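Local coordinates for segregation and condensation protein A (PDB 5H66) that binds the Smc head through its C-terminal domain, probably as the kleisin subunit of the SMC complex in chromosome segregation and condensation, at residues C[29-33]-C[45-49]. Residue numbers count along the deposited sequence, not the author numbering.
Sequences NFMDL and TFLAV
In the winged-helix fold of this kleisin C-terminal domain, the turn after the first strand packs on the second long helix, as 29-33 against 45-49 illustrates. N29 is extended; F30 to L33 take helical phi/psi values. N29 helps hold the turn: N29 OD1 accepts from M31 N at 2.8 Å, an Asx turn, and N29 O from D32 N at 2.9 Å; L33 N bonds to F30 O at 3.1 Å. The partner, 45-49, is one turn within helix 39-54. The nearest CA pairs, F30–F46 and L33–T45, are both 8.6 Å apart.

No hydrogen bond joins the segments; mostly apolar van der Waals contact buries 193 Å². CA-to-CB bonds of F30, L33, T45 and V49 point toward the other segment, that of F46 sideways. F30 (chi1 t, chi2 85°) puts CE1 3.6 Å from T45 CG2, and its ring edge meets V49 CG2 (CE1, 3.8 Å) and F46 N (CZ, 3.8 Å; F46 CB 4.1 Å). L33 (chi1 -116°, between wells; chi2 t) brings CD1 4.2 Å from V49 CG2 and 4.3 Å from T45 CG2. The T45 hydroxyl bonds instead to H41 O.

F30 and L33 also pack on I71 of strand 69-73, L33 reaches I17 of helix 11-23, and F46 packs on apolar side chains of both Smc chains.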
ATOM      1  N   ASN C  29     -17.792  11.523 -28.761  1.00 78.05           N
ATOM      2  CA  ASN C  29     -16.490  11.029 -28.341  1.00 74.67           C
ATOM      3  C   ASN C  29     -15.947  11.922 -27.232  1.00 74.87           C
ATOM      4  O   ASN C  29     -16.091  13.147 -27.278  1.00 75.78           O
ATOM      5  CB  ASN C  29     -15.529  10.998 -29.529  1.00 74.17           C
ATOM      6  CG  ASN C  29     -14.203  10.341 -29.198  1.00 73.99           C
ATOM      7  OD1 ASN C  29     -13.406  10.869 -28.421  1.00 74.24           O
ATOM      8  ND2 ASN C  29     -13.957   9.180 -29.796  1.00 72.70           N
ATOM      9  N   PHE C  30     -15.338  11.297 -26.221  1.00 72.92           N
ATOM     10  CA  PHE C  30     -14.808  12.055 -25.089  1.00 70.85           C
ATOM     11  C   PHE C  30     -13.818  13.118 -25.550  1.00 70.77           C
ATOM     12  O   PHE C  30     -13.866  14.264 -25.090  1.00 71.21           O
ATOM     13  CB  PHE C  30     -14.152  11.099 -24.087  1.00 66.31           C
ATOM     14  CG  PHE C  30     -13.519  11.788 -22.907  1.00 63.81           C
ATOM     15  CD1 PHE C  30     -14.275  12.117 -21.792  1.00 60.68           C
ATOM     16  CD2 PHE C  30     -12.167  12.093 -22.907  1.00 61.30           C
ATOM     17  CE1 PHE C  30     -13.696  12.745 -20.704  1.00 55.37           C
ATOM     18  CE2 PHE C  30     -11.583  12.724 -21.823  1.00 60.56           C
ATOM     19  CZ  PHE C  30     -12.350  13.048 -20.719  1.00 55.57           C
ATOM     20  N   MET C  31     -12.922  12.758 -26.471  1.00 72.23           N
ATOM     21  CA  MET C  31     -11.935  13.706 -26.972  1.00 73.27           C
ATOM     22  C   MET C  31     -12.581  14.871 -27.711  1.00 75.43           C
ATOM     23  O   MET C  31     -11.944  15.916 -27.881  1.00 77.65           O
ATOM     24  CB  MET C  31     -10.939  12.988 -27.883  1.00 75.24           C
ATOM     25  CG  MET C  31     -10.200  11.835 -27.216  1.00 76.30           C
ATOM     26  SD  MET C  31      -9.315  12.315 -25.717  1.00 79.76           S
ATOM     27  CE  MET C  31      -7.963  13.252 -26.423  1.00 69.88           C
ATOM     28  N   ASP C  32     -13.828  14.713 -28.156  1.00 76.68           N
ATOM     29  CA  ASP C  32     -14.539  15.768 -28.865  1.00 77.64           C
ATOM     30  C   ASP C  32     -15.435  16.600 -27.962  1.00 76.03           C
ATOM     31  O   ASP C  32     -15.862  17.683 -28.376  1.00 78.77           O
ATOM     32  CB  ASP C  32     -15.382  15.168 -29.999  1.00 77.22           C
ATOM     33  CG  ASP C  32     -14.531  14.631 -31.132  1.00 76.99           C
ATOM     34  OD1 ASP C  32     -13.511  15.273 -31.462  1.00 76.00           O
ATOM     35  OD2 ASP C  32     -14.882  13.567 -31.690  1.00 77.32           O
ATOM     36  N   LEU C  33     -15.722  16.116 -26.747  1.00 76.39           N
ATOM     37  CA  LEU C  33     -16.521  16.873 -25.785  1.00 76.00           C
ATOM     38  C   LEU C  33     -16.047  18.312 -25.660  1.00 77.27           C
ATOM     39  O   LEU C  33     -16.856  19.221 -25.438  1.00 77.06           O
ATOM     40  CB  LEU C  33     -16.471  16.189 -24.419  1.00 73.49           C
ATOM     41  CG  LEU C  33     -17.779  15.645 -23.858  1.00 74.65           C
ATOM     42  CD1 LEU C  33     -17.535  15.048 -22.487  1.00 72.69           C
ATOM     43  CD2 LEU C  33     -18.813  16.755 -23.787  1.00 75.82           C
ATOM     44  N   THR C  45     -12.451  17.285 -16.879  1.00 48.37           N
ATOM     45  CA  THR C  45     -13.488  16.669 -17.701  1.00 50.69           C
ATOM     46  C   THR C  45     -13.674  15.203 -17.334  1.00 46.54           C
ATOM     47  O   THR C  45     -14.802  14.737 -17.138  1.00 48.86           O
ATOM     48  CB  THR C  45     -13.128  16.807 -19.179  1.00 53.93           C
ATOM     49  OG1 THR C  45     -12.931  18.192 -19.494  1.00 56.99           O
ATOM     50  CG2 THR C  45     -14.229  16.230 -20.060  1.00 56.14           C
ATOM     51  N   PHE C  46     -12.568  14.465 -17.230  1.00 47.66           N
ATOM     52  CA  PHE C  46     -12.635  13.056 -16.853  1.00 45.32           C
ATOM     53  C   PHE C  46     -13.344  12.880 -15.517  1.00 43.63           C
ATOM     54  O   PHE C  46     -14.228  12.027 -15.379  1.00 43.81           O
ATOM     55  CB  PHE C  46     -11.222  12.472 -16.806  1.00 44.49           C
ATOM     56  CG  PHE C  46     -11.182  10.973 -16.690  1.00 44.40           C
ATOM     57  CD1 PHE C  46     -11.428  10.168 -17.793  1.00 43.78           C
ATOM     58  CD2 PHE C  46     -10.870  10.369 -15.482  1.00 43.61           C
ATOM     59  CE1 PHE C  46     -11.378   8.782 -17.692  1.00 46.44           C
ATOM     60  CE2 PHE C  46     -10.818   8.989 -15.372  1.00 42.67           C
ATOM     61  CZ  PHE C  46     -11.074   8.192 -16.481  1.00 45.64           C
ATOM     62  N   LEU C  47     -12.978  13.690 -14.521  1.00 43.22           N
ATOM     63  CA  LEU C  47     -13.652  13.617 -13.227  1.00 42.31           C
ATOM     64  C   LEU C  47     -15.119  14.014 -13.335  1.00 45.76           C
ATOM     65  O   LEU C  47     -15.968  13.463 -12.619  1.00 38.58           O
ATOM     66  CB  LEU C  47     -12.936  14.511 -12.213  1.00 40.01           C
ATOM     67  CG  LEU C  47     -11.494  14.109 -11.882  1.00 37.57           C
ATOM     68  CD1 LEU C  47     -10.818  15.148 -10.999  1.00 39.18           C
ATOM     69  CD2 LEU C  47     -11.468  12.728 -11.221  1.00 36.53           C
ATOM     70  N   ALA C  48     -15.433  14.973 -14.212  1.00 47.74           N
ATOM     71  CA  ALA C  48     -16.823  15.368 -14.415  1.00 46.84           C
ATOM     72  C   ALA C  48     -17.643  14.207 -14.959  1.00 46.73           C
ATOM     73  O   ALA C  48     -18.747  13.931 -14.475  1.00 46.54           O
ATOM     74  CB  ALA C  48     -16.894  16.568 -15.359  1.00 51.63           C
ATOM     75  N   VAL C  49     -17.109  13.506 -15.963  1.00 46.46           N
ATOM     76  CA  VAL C  49     -17.833  12.387 -16.563  1.00 48.30           C
ATOM     77  C   VAL C  49     -18.080  11.291 -15.533  1.00 48.52           C
ATOM     78  O   VAL C  49     -19.177  10.724 -15.464  1.00 47.53           O
ATOM     79  CB  VAL C  49     -17.073  11.856 -17.792  1.00 46.24           C
ATOM     80  CG1 VAL C  49     -17.778  10.641 -18.361  1.00 51.89           C
ATOM     81  CG2 VAL C  49     -16.954  12.938 -18.849  1.00 51.08           C
TER